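Long-range contacts in packaging enzyme P4 (Pseudomonas phage phi13, PDB 4BLP), which probably hydrolyses nucleoside triphosphates as a hexameric RecA-like helicase motor that packages the viral RNA genome into the phage capsid: residues 139-145 with 291-297; 146-152 with 277-283. All blocks are in the same frame, centred on the assembly; numbering follows the deposited sequence.

Contact 1. Residues 139-145 with 291-297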
ATOM      1  N   TRP D 139       8.021  25.376 -34.851  1.00 15.93           N
ATOM      2  CA  TRP D 139       7.621  25.745 -33.494  1.00 14.35           C
ATOM      3  C   TRP D 139       8.870  26.153 -32.774  1.00 16.52           C
ATOM      4  O   TRP D 139       9.692  25.277 -32.480  1.00 15.15           O
ATOM      5  CB  TRP D 139       6.914  24.595 -32.751  1.00 12.41           C
ATOM      6  CG  TRP D 139       6.690  24.880 -31.280  1.00 13.25           C
ATOM      7  CD1 TRP D 139       7.308  24.281 -30.222  1.00 15.45           C
ATOM      8  CD2 TRP D 139       5.764  25.824 -30.720  1.00 12.72           C
ATOM      9  NE1 TRP D 139       6.865  24.832 -29.042  1.00 13.47           N
ATOM     10  CE2 TRP D 139       5.906  25.770 -29.317  1.00 15.71           C
ATOM     11  CE3 TRP D 139       4.848  26.752 -31.279  1.00 14.83           C
ATOM     12  CZ2 TRP D 139       5.156  26.585 -28.455  1.00 16.14           C
ATOM     13  CZ3 TRP D 139       4.055  27.506 -30.420  1.00 16.80           C
ATOM     14  CH2 TRP D 139       4.226  27.433 -29.025  1.00 16.53           C
ATOM     15  N   GLN D 140       9.021  27.492 -32.524  1.00 13.80           N
ATOM     16  CA  GLN D 140      10.186  28.100 -31.839  1.00 14.85           C
ATOM     17  C   GLN D 140      11.406  28.083 -32.757  1.00 19.81           C
ATOM     18  O   GLN D 140      12.111  29.079 -32.826  1.00 21.65           O
ATOM     19  CB  GLN D 140      10.484  27.426 -30.473  1.00 14.55           C
ATOM     20  CG  GLN D 140       9.268  27.409 -29.528  1.00 15.26           C
ATOM     21  CD  GLN D 140       8.796  28.808 -29.211  1.00 22.86           C
ATOM     22  OE1 GLN D 140       9.510  29.601 -28.593  1.00 17.52           O
ATOM     23  NE2 GLN D 140       7.582  29.159 -29.644  1.00 20.16           N
ATOM     24  N   VAL D 141      11.665  26.951 -33.444  1.00 15.66           N
ATOM     25  CA  VAL D 141      12.707  26.784 -34.478  1.00 16.27           C
ATOM     26  C   VAL D 141      11.985  26.227 -35.695  1.00 20.33           C
ATOM     27  O   VAL D 141      10.918  25.631 -35.535  1.00 20.11           O
ATOM     28  CB  VAL D 141      13.916  25.917 -34.058  1.00 20.33           C
ATOM     29  CG1 VAL D 141      14.667  26.563 -32.895  1.00 21.07           C
ATOM     30  CG2 VAL D 141      13.500  24.472 -33.737  1.00 18.87           C
ATOM     31  N   ARG D 142      12.568  26.376 -36.902  1.00 17.48           N
ATOM     32  CA  ARG D 142      11.909  25.931 -38.126  1.00 17.98           C
ATOM     33  C   ARG D 142      11.824  24.421 -38.286  1.00 21.02           C
ATOM     34  O   ARG D 142      10.964  23.946 -39.031  1.00 19.50           O
ATOM     35  CB  ARG D 142      12.644  26.514 -39.354  1.00 21.88           C
ATOM     36  CG  ARG D 142      12.441  28.019 -39.483  1.00 44.26           C
ATOM     37  CD  ARG D 142      13.076  28.561 -40.732  1.00 69.57           C
ATOM     38  NE  ARG D 142      12.930  30.010 -40.774  1.00 87.91           N
ATOM     39  CZ  ARG D 142      13.600  30.802 -41.598  1.00107.43           C
ATOM     40  NH1 ARG D 142      14.470  30.290 -42.461  1.00 96.60           N
ATOM     41  NH2 ARG D 142      13.407  32.112 -41.569  1.00 96.89           N
ATOM     42  N   ASN D 143      12.698  23.665 -37.595  1.00 15.00           N
ATOM     43  CA  ASN D 143      12.806  22.227 -37.805  1.00 13.34           C
ATOM     44  C   ASN D 143      12.766  21.441 -36.501  1.00 13.43           C
ATOM     45  O   ASN D 143      13.567  20.532 -36.296  1.00 13.65           O
ATOM     46  CB  ASN D 143      14.117  21.943 -38.561  1.00 15.79           C
ATOM     47  CG  ASN D 143      15.367  22.397 -37.825  1.00 23.28           C
ATOM     48  OD1 ASN D 143      15.326  23.240 -36.907  1.00 19.31           O
ATOM     49  ND2 ASN D 143      16.480  21.781 -38.171  1.00 20.90           N
ATOM     50  N   HIS D 144      11.750  21.724 -35.677  1.00 11.11           N
ATOM     51  CA  HIS D 144      11.532  20.991 -34.418  1.00 10.22           C
ATOM     52  C   HIS D 144      11.207  19.539 -34.772  1.00 13.38           C
ATOM     53  O   HIS D 144      10.386  19.313 -35.673  1.00 13.36           O
ATOM     54  CB  HIS D 144      10.372  21.666 -33.660  1.00 10.32           C
ATOM     55  CG  HIS D 144      10.242  21.317 -32.202  1.00 11.60           C
ATOM     56  ND1 HIS D 144      10.121  20.001 -31.777  1.00 12.94           N
ATOM     57  CD2 HIS D 144      10.183  22.136 -31.127  1.00 12.46           C
ATOM     58  CE1 HIS D 144       9.994  20.054 -30.451  1.00 12.73           C
ATOM     59  NE2 HIS D 144      10.045  21.316 -30.008  1.00 12.06           N
ATOM     60  N   LEU D 145      11.841  18.540 -34.108  1.00 11.44           N
ATOM     61  CA  LEU D 145      11.437  17.154 -34.424  1.00 11.39           C
ATOM     62  C   LEU D 145       9.998  16.898 -33.984  1.00 12.04           C
ATOM     63  O   LEU D 145       9.486  17.569 -33.073  1.00 12.17           O
ATOM     64  CB  LEU D 145      12.344  16.135 -33.695  1.00 12.88           C
ATOM     65  CG  LEU D 145      13.780  16.003 -34.261  1.00 18.09           C
ATOM     66  CD1 LEU D 145      14.572  14.998 -33.411  1.00 18.04           C
ATOM     67  CD2 LEU D 145      13.775  15.567 -35.742  1.00 18.75           C
ATOM     68  N   GLN D 291      15.228  27.295 -22.925  1.00 14.37           N
ATOM     69  CA  GLN D 291      14.554  26.478 -23.912  1.00 13.09           C
ATOM     70  C   GLN D 291      15.530  25.461 -24.460  1.00 15.38           C
ATOM     71  O   GLN D 291      16.688  25.791 -24.649  1.00 15.36           O
ATOM     72  CB  GLN D 291      13.989  27.371 -25.012  1.00 14.18           C
ATOM     73  CG  GLN D 291      13.157  26.607 -26.083  1.00 17.15           C
ATOM     74  CD  GLN D 291      12.544  27.627 -27.006  1.00 27.57           C
ATOM     75  OE1 GLN D 291      13.215  28.155 -27.903  1.00 20.39           O
ATOM     76  NE2 GLN D 291      11.282  27.963 -26.762  1.00 14.91           N
ATOM     77  N   THR D 292      15.077  24.236 -24.699  1.00 11.49           N
ATOM     78  CA  THR D 292      15.927  23.217 -25.322  1.00 11.05           C
ATOM     79  C   THR D 292      15.063  22.437 -26.276  1.00 13.63           C
ATOM     80  O   THR D 292      13.943  22.056 -25.900  1.00 13.41           O
ATOM     81  CB  THR D 292      16.674  22.328 -24.322  1.00 13.69           C
ATOM     82  OG1 THR D 292      17.472  21.391 -25.084  1.00 16.13           O
ATOM     83  CG2 THR D 292      15.727  21.567 -23.328  1.00 14.13           C
ATOM     84  N   ILE D 293      15.537  22.270 -27.517  1.00 10.65           N
ATOM     85  CA  ILE D 293      14.779  21.560 -28.546  1.00 11.23           C
ATOM     86  C   ILE D 293      15.642  20.579 -29.313  1.00 17.20           C
ATOM     87  O   ILE D 293      16.741  20.947 -29.740  1.00 17.10           O
ATOM     88  CB  ILE D 293      14.175  22.609 -29.528  1.00 14.21           C
ATOM     89  CG1 ILE D 293      13.094  23.479 -28.829  1.00 13.88           C
ATOM     90  CG2 ILE D 293      13.636  21.956 -30.827  1.00 14.45           C
ATOM     91  CD1 ILE D 293      12.724  24.775 -29.597  1.00 17.03           C
ATOM     92  N   ARG D 294      15.101  19.366 -29.565  1.00 12.97           N
ATOM     93  CA  ARG D 294      15.739  18.385 -30.443  1.00 12.32           C
ATOM     94  C   ARG D 294      15.244  18.747 -31.843  1.00 16.79           C
ATOM     95  O   ARG D 294      14.033  18.601 -32.119  1.00 15.17           O
ATOM     96  CB  ARG D 294      15.323  16.937 -30.046  1.00 14.82           C
ATOM     97  CG  ARG D 294      15.744  16.570 -28.615  1.00 16.87           C
ATOM     98  CD  ARG D 294      15.301  15.150 -28.232  1.00 20.08           C
ATOM     99  NE  ARG D 294      15.190  15.034 -26.771  1.00 21.18           N
ATOM    100  CZ  ARG D 294      16.187  14.712 -25.959  1.00 33.57           C
ATOM    101  NH1 ARG D 294      17.378  14.400 -26.454  1.00 26.01           N
ATOM    102  NH2 ARG D 294      15.998  14.685 -24.645  1.00 21.42           N
ATOM    103  N   SER D 295      16.121  19.315 -32.688  1.00 12.73           N
ATOM    104  CA  SER D 295      15.775  19.680 -34.058  1.00 11.99           C
ATOM    105  C   SER D 295      16.352  18.684 -35.048  1.00 16.21           C
ATOM    106  O   SER D 295      17.193  17.818 -34.686  1.00 15.90           O
ATOM    107  CB  SER D 295      16.252  21.101 -34.408  1.00 14.87           C
ATOM    108  OG  SER D 295      17.611  21.101 -34.831  1.00 18.51           O
ATOM    109  N   GLY D 296      15.943  18.855 -36.308  1.00 14.37           N
ATOM    110  CA  GLY D 296      16.452  18.016 -37.391  1.00 16.20           C
ATOM    111  C   GLY D 296      17.951  18.200 -37.613  1.00 23.45           C
ATOM    112  O   GLY D 296      18.592  17.320 -38.184  1.00 22.69           O
ATOM    113  N   THR D 297      18.536  19.313 -37.126  1.00 19.02           N
ATOM    114  CA  THR D 297      19.970  19.579 -37.300  1.00 20.77           C
ATOM    115  C   THR D 297      20.745  19.569 -35.968  1.00 25.08           C
ATOM    116  O   THR D 297      21.903  20.004 -35.932  1.00 27.74           O
ATOM    117  CB  THR D 297      20.183  20.908 -38.047  1.00 31.94           C
ATOM    118  OG1 THR D 297      19.483  21.957 -37.370  1.00 32.35           O
ATOM    119  CG2 THR D 297      19.729  20.837 -39.510  1.00 30.81           C
TER

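Contact 2. Residues 146-152 with 277-283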
ATOM      1  N   SER D 146       9.357  15.893 -34.607  1.00 10.33           N
ATOM      2  CA  SER D 146       8.057  15.443 -34.150  1.00  9.42           C
ATOM      3  C   SER D 146       8.229  14.892 -32.724  1.00 11.26           C
ATOM      4  O   SER D 146       9.287  14.347 -32.382  1.00 11.44           O
ATOM      5  CB  SER D 146       7.514  14.357 -35.070  1.00 11.65           C
ATOM      6  OG  SER D 146       7.297  14.859 -36.374  1.00 12.04           O
ATOM      7  N   GLY D 147       7.196  15.060 -31.924  1.00  9.10           N
ATOM      8  CA  GLY D 147       7.219  14.647 -30.523  1.00  8.91           C
ATOM      9  C   GLY D 147       6.331  15.563 -29.713  1.00 11.41           C
ATOM     10  O   GLY D 147       5.330  16.083 -30.206  1.00 11.44           O
ATOM     11  N   LEU D 148       6.719  15.768 -28.455  1.00  8.38           N
ATOM     12  CA  LEU D 148       6.013  16.608 -27.513  1.00  7.98           C
ATOM     13  C   LEU D 148       6.926  17.712 -27.082  1.00 10.93           C
ATOM     14  O   LEU D 148       8.098  17.444 -26.782  1.00 10.60           O
ATOM     15  CB  LEU D 148       5.615  15.710 -26.310  1.00  8.25           C
ATOM     16  CG  LEU D 148       4.962  16.380 -25.105  1.00 12.98           C
ATOM     17  CD1 LEU D 148       3.584  17.027 -25.496  1.00 12.71           C
ATOM     18  CD2 LEU D 148       4.753  15.349 -23.967  1.00  9.94           C
ATOM     19  N   HIS D 149       6.402  18.952 -27.040  1.00  8.74           N
ATOM     20  CA  HIS D 149       7.136  20.117 -26.520  1.00  8.59           C
ATOM     21  C   HIS D 149       6.420  20.532 -25.253  1.00 12.57           C
ATOM     22  O   HIS D 149       5.237  20.846 -25.317  1.00 11.42           O
ATOM     23  CB  HIS D 149       7.161  21.288 -27.529  1.00  9.09           C
ATOM     24  CG  HIS D 149       8.021  22.425 -27.069  1.00 11.40           C
ATOM     25  ND1 HIS D 149       9.266  22.649 -27.630  1.00 12.95           N
ATOM     26  CD2 HIS D 149       7.814  23.333 -26.080  1.00 13.06           C
ATOM     27  CE1 HIS D 149       9.761  23.708 -26.998  1.00 12.62           C
ATOM     28  NE2 HIS D 149       8.935  24.148 -26.048  1.00 12.09           N
ATOM     29  N   VAL D 150       7.086  20.535 -24.116  1.00  8.58           N
ATOM     30  CA  VAL D 150       6.369  20.932 -22.904  1.00  8.92           C
ATOM     31  C   VAL D 150       6.788  22.330 -22.472  1.00 13.90           C
ATOM     32  O   VAL D 150       7.962  22.707 -22.598  1.00 14.07           O
ATOM     33  CB  VAL D 150       6.531  19.911 -21.744  1.00 15.17           C
ATOM     34  CG1 VAL D 150       5.948  18.549 -22.139  1.00 14.83           C
ATOM     35  CG2 VAL D 150       7.988  19.777 -21.338  1.00 15.93           C
ATOM     36  N   VAL D 151       5.835  23.083 -21.935  1.00 11.31           N
ATOM     37  CA  VAL D 151       6.052  24.429 -21.415  1.00 11.52           C
ATOM     38  C   VAL D 151       5.886  24.303 -19.925  1.00 12.77           C
ATOM     39  O   VAL D 151       4.801  23.986 -19.466  1.00 11.12           O
ATOM     40  CB  VAL D 151       5.064  25.447 -22.062  1.00 13.93           C
ATOM     41  CG1 VAL D 151       5.237  26.859 -21.449  1.00 15.54           C
ATOM     42  CG2 VAL D 151       5.262  25.466 -23.583  1.00 14.80           C
ATOM     43  N   VAL D 152       6.978  24.558 -19.160  1.00 11.65           N
ATOM     44  CA  VAL D 152       7.027  24.282 -17.739  1.00 12.37           C
ATOM     45  C   VAL D 152       7.144  25.542 -16.911  1.00 14.70           C
ATOM     46  O   VAL D 152       7.812  26.483 -17.295  1.00 14.00           O
ATOM     47  CB  VAL D 152       8.245  23.333 -17.439  1.00 18.87           C
ATOM     48  CG1 VAL D 152       8.221  22.824 -16.016  1.00 20.29           C
ATOM     49  CG2 VAL D 152       8.260  22.132 -18.391  1.00 18.95           C
ATOM     50  N   VAL D 277      11.576  14.440 -23.482  1.00  9.87           N
ATOM     51  CA  VAL D 277      10.738  14.889 -24.604  1.00  8.25           C
ATOM     52  C   VAL D 277      11.548  15.568 -25.711  1.00 11.11           C
ATOM     53  O   VAL D 277      12.722  15.874 -25.520  1.00 10.92           O
ATOM     54  CB  VAL D 277       9.649  15.874 -24.068  1.00 10.06           C
ATOM     55  CG1 VAL D 277       8.675  15.178 -23.070  1.00  8.68           C
ATOM     56  CG2 VAL D 277      10.310  17.097 -23.385  1.00 10.23           C
ATOM     57  N   ALA D 278      10.871  15.904 -26.829  1.00  8.97           N
ATOM     58  CA  ALA D 278      11.513  16.560 -27.973  1.00  9.13           C
ATOM     59  C   ALA D 278      11.892  18.006 -27.672  1.00 13.29           C
ATOM     60  O   ALA D 278      12.836  18.508 -28.256  1.00 13.17           O
ATOM     61  CB  ALA D 278      10.592  16.528 -29.189  1.00  9.66           C
ATOM     62  N   GLY D 279      11.141  18.675 -26.795  1.00 10.93           N
ATOM     63  CA  GLY D 279      11.479  20.058 -26.475  1.00  9.60           C
ATOM     64  C   GLY D 279      10.883  20.529 -25.180  1.00 11.97           C
ATOM     65  O   GLY D 279       9.858  20.010 -24.742  1.00 10.70           O
ATOM     66  N   MET D 280      11.519  21.519 -24.556  1.00  8.96           N
ATOM     67  CA  MET D 280      11.017  22.047 -23.299  1.00  8.07           C
ATOM     68  C   MET D 280      11.326  23.537 -23.239  1.00 13.07           C
ATOM     69  O   MET D 280      12.444  23.944 -23.542  1.00 13.90           O
ATOM     70  CB  MET D 280      11.708  21.334 -22.103  1.00 10.81           C
ATOM     71  CG  MET D 280      11.239  21.874 -20.763  1.00 15.05           C
ATOM     72  SD  MET D 280      11.979  21.011 -19.364  1.00 17.43           S
ATOM     73  CE  MET D 280      13.493  22.003 -19.168  1.00 17.70           C
ATOM     74  N   THR D 281      10.352  24.329 -22.811  1.00  9.42           N
ATOM     75  CA  THR D 281      10.501  25.774 -22.563  1.00 10.10           C
ATOM     76  C   THR D 281      10.141  26.031 -21.117  1.00 14.41           C
ATOM     77  O   THR D 281       9.072  25.596 -20.675  1.00 12.91           O
ATOM     78  CB  THR D 281       9.591  26.623 -23.511  1.00 14.92           C
ATOM     79  OG1 THR D 281       9.929  26.341 -24.866  1.00 12.65           O
ATOM     80  CG2 THR D 281       9.737  28.144 -23.265  1.00 15.86           C
ATOM     81  N   VAL D 282      11.035  26.694 -20.382  1.00 11.55           N
ATOM     82  CA  VAL D 282      10.770  27.107 -18.990  1.00 12.25           C
ATOM     83  C   VAL D 282      10.302  28.558 -19.063  1.00 14.48           C
ATOM     84  O   VAL D 282      10.986  29.411 -19.666  1.00 15.96           O
ATOM     85  CB  VAL D 282      12.003  26.953 -18.051  1.00 15.56           C
ATOM     86  CG1 VAL D 282      11.678  27.480 -16.642  1.00 15.42           C
ATOM     87  CG2 VAL D 282      12.465  25.499 -17.997  1.00 14.73           C
ATOM     88  N   VAL D 283       9.136  28.838 -18.469  1.00 11.51           N
ATOM     89  CA  VAL D 283       8.568  30.184 -18.484  1.00 12.58           C
ATOM     90  C   VAL D 283       8.447  30.732 -17.053  1.00 16.60           C
ATOM     91  O   VAL D 283       8.079  30.008 -16.127  1.00 17.11           O
ATOM     92  CB  VAL D 283       7.184  30.187 -19.230  1.00 17.75           C
ATOM     93  CG1 VAL D 283       6.366  31.454 -18.978  1.00 19.95           C
ATOM     94  CG2 VAL D 283       7.366  29.946 -20.730  1.00 16.83           C
TER

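Contact 1. Residues 139-145 with 291-297
I293 sets its CG2 methyl over one face of the H144 imidazole, 3.7 Å from the ring centroid and 19° off the ring normal, a CH-pi contact. The same methyl meets V141 CG2 tip to tip at 3.8 Å, while I293 CD1 runs on to Q140 CB, so I293 touches three residues of 139-145. Polar bonds flank this apolar patch at both ends. At one, Q291 NE2 donates to Q140 OE1 over 3.0 Å; Q140 OE1 lies in the plane of the Q291 amide, whereas NE2 approaches tilted 28° from the Q140 carbonyl plane, and the two amide planes stand steeply to each other. At the other, the backbones pair: L145 N reaches R294 O at 3.0 Å and G296 N reaches N143 O at 2.9 Å. N143, with CG held between backbone N and carbonyl carbon (chi1 60°), turns ND2 to T297 OG1 at 3.1 Å and lays OD1 against S295 CB.

Further out, H144 ND1 donates to L145 O at 2.8 Å, in the carbonyl plane on a lone pair, and NE2 bonds H149 ND1, which fixes the rotation of the ring against I293. Q291 NE2 also bonds T281 OG1. S295 OG accepts from T297 N in an ST turn and bonds G298 O as well. The guanidinium of R294 leaves for E179 of a second subunit, a salt bridge. H144 and S295 form a single beta bridge, where the loop leading into the central strand of a P-loop NTPase core meets strand 287-295, which runs antiparallel to 279-284, near a subunit interface.

Contact 2. Residues 146-152 with 277-283
H149 NE2 and T281 OG1 lie 2.7 Å apart in a short hydrogen bond whose donor could be either group. With CG anti to the backbone N (chi1 -174°), the imidazole lies over the neighbouring strand: one face covers G279 C and M280 N, and T281 meets its edge. G279, with no side chain, lets the ring lie close against its backbone. H144 NE2 bonds H149 ND1 and Q291 NE2 bonds T281 OG1, extending the polar chain beyond both partners.

Strands 147-152 and 279-283 run parallel, their axes 4.5 Å apart at closest approach and at 11° to each other. V150 N bonds G279 O, T281 N bonds V150 O at 2.9 Å, V152 N bonds T281 O at 2.8 Å, and V283 N closes on V152 O. The pairing weakens at its start, where L148 O takes G279 N at 3.3 Å and, weakly, A278 N.

On the face opposite H149 and T281, M280 CG packs against V150 CG2 at 3.9 Å and V152 CG2 at 3.8 Å, with V277 CG2 touching V150 CG2. On the H149 face, V151 CG1 meets V283 CG2.

Helix 266-274 packs on the V150, V152 and M280 side, and helix 159-164, with W162, on that of V151 and T281. Strand 252-257 borders 147-152 along its other edge, while 287-295 continues the sheet beyond 279-284.

In the fold
Contacts 1 and 2 have centres about 10 Å apart and both reach one mixed sheet, contact 1 through strand 287-295. Along the chain, 139-145 runs directly into 146-152; after the intervening helices and strands come 277-283 and then 291-297, so the pairing of contact 2 falls between the two halves of contact 1. Strands 279-284 and 287-295 are antiparallel neighbours, joined by backbone bonds such as R294 N to A278 O. The indole of W139 packs edge-to-face with H149, tying the entry loop to the sheet. Strand 147-152 leads toward a likely Walker A loop at G153-S160, which places contact 2 in the probable nucleotide-binding core, with contact 1 beside it, toward the sheet edge and near a subunit interface.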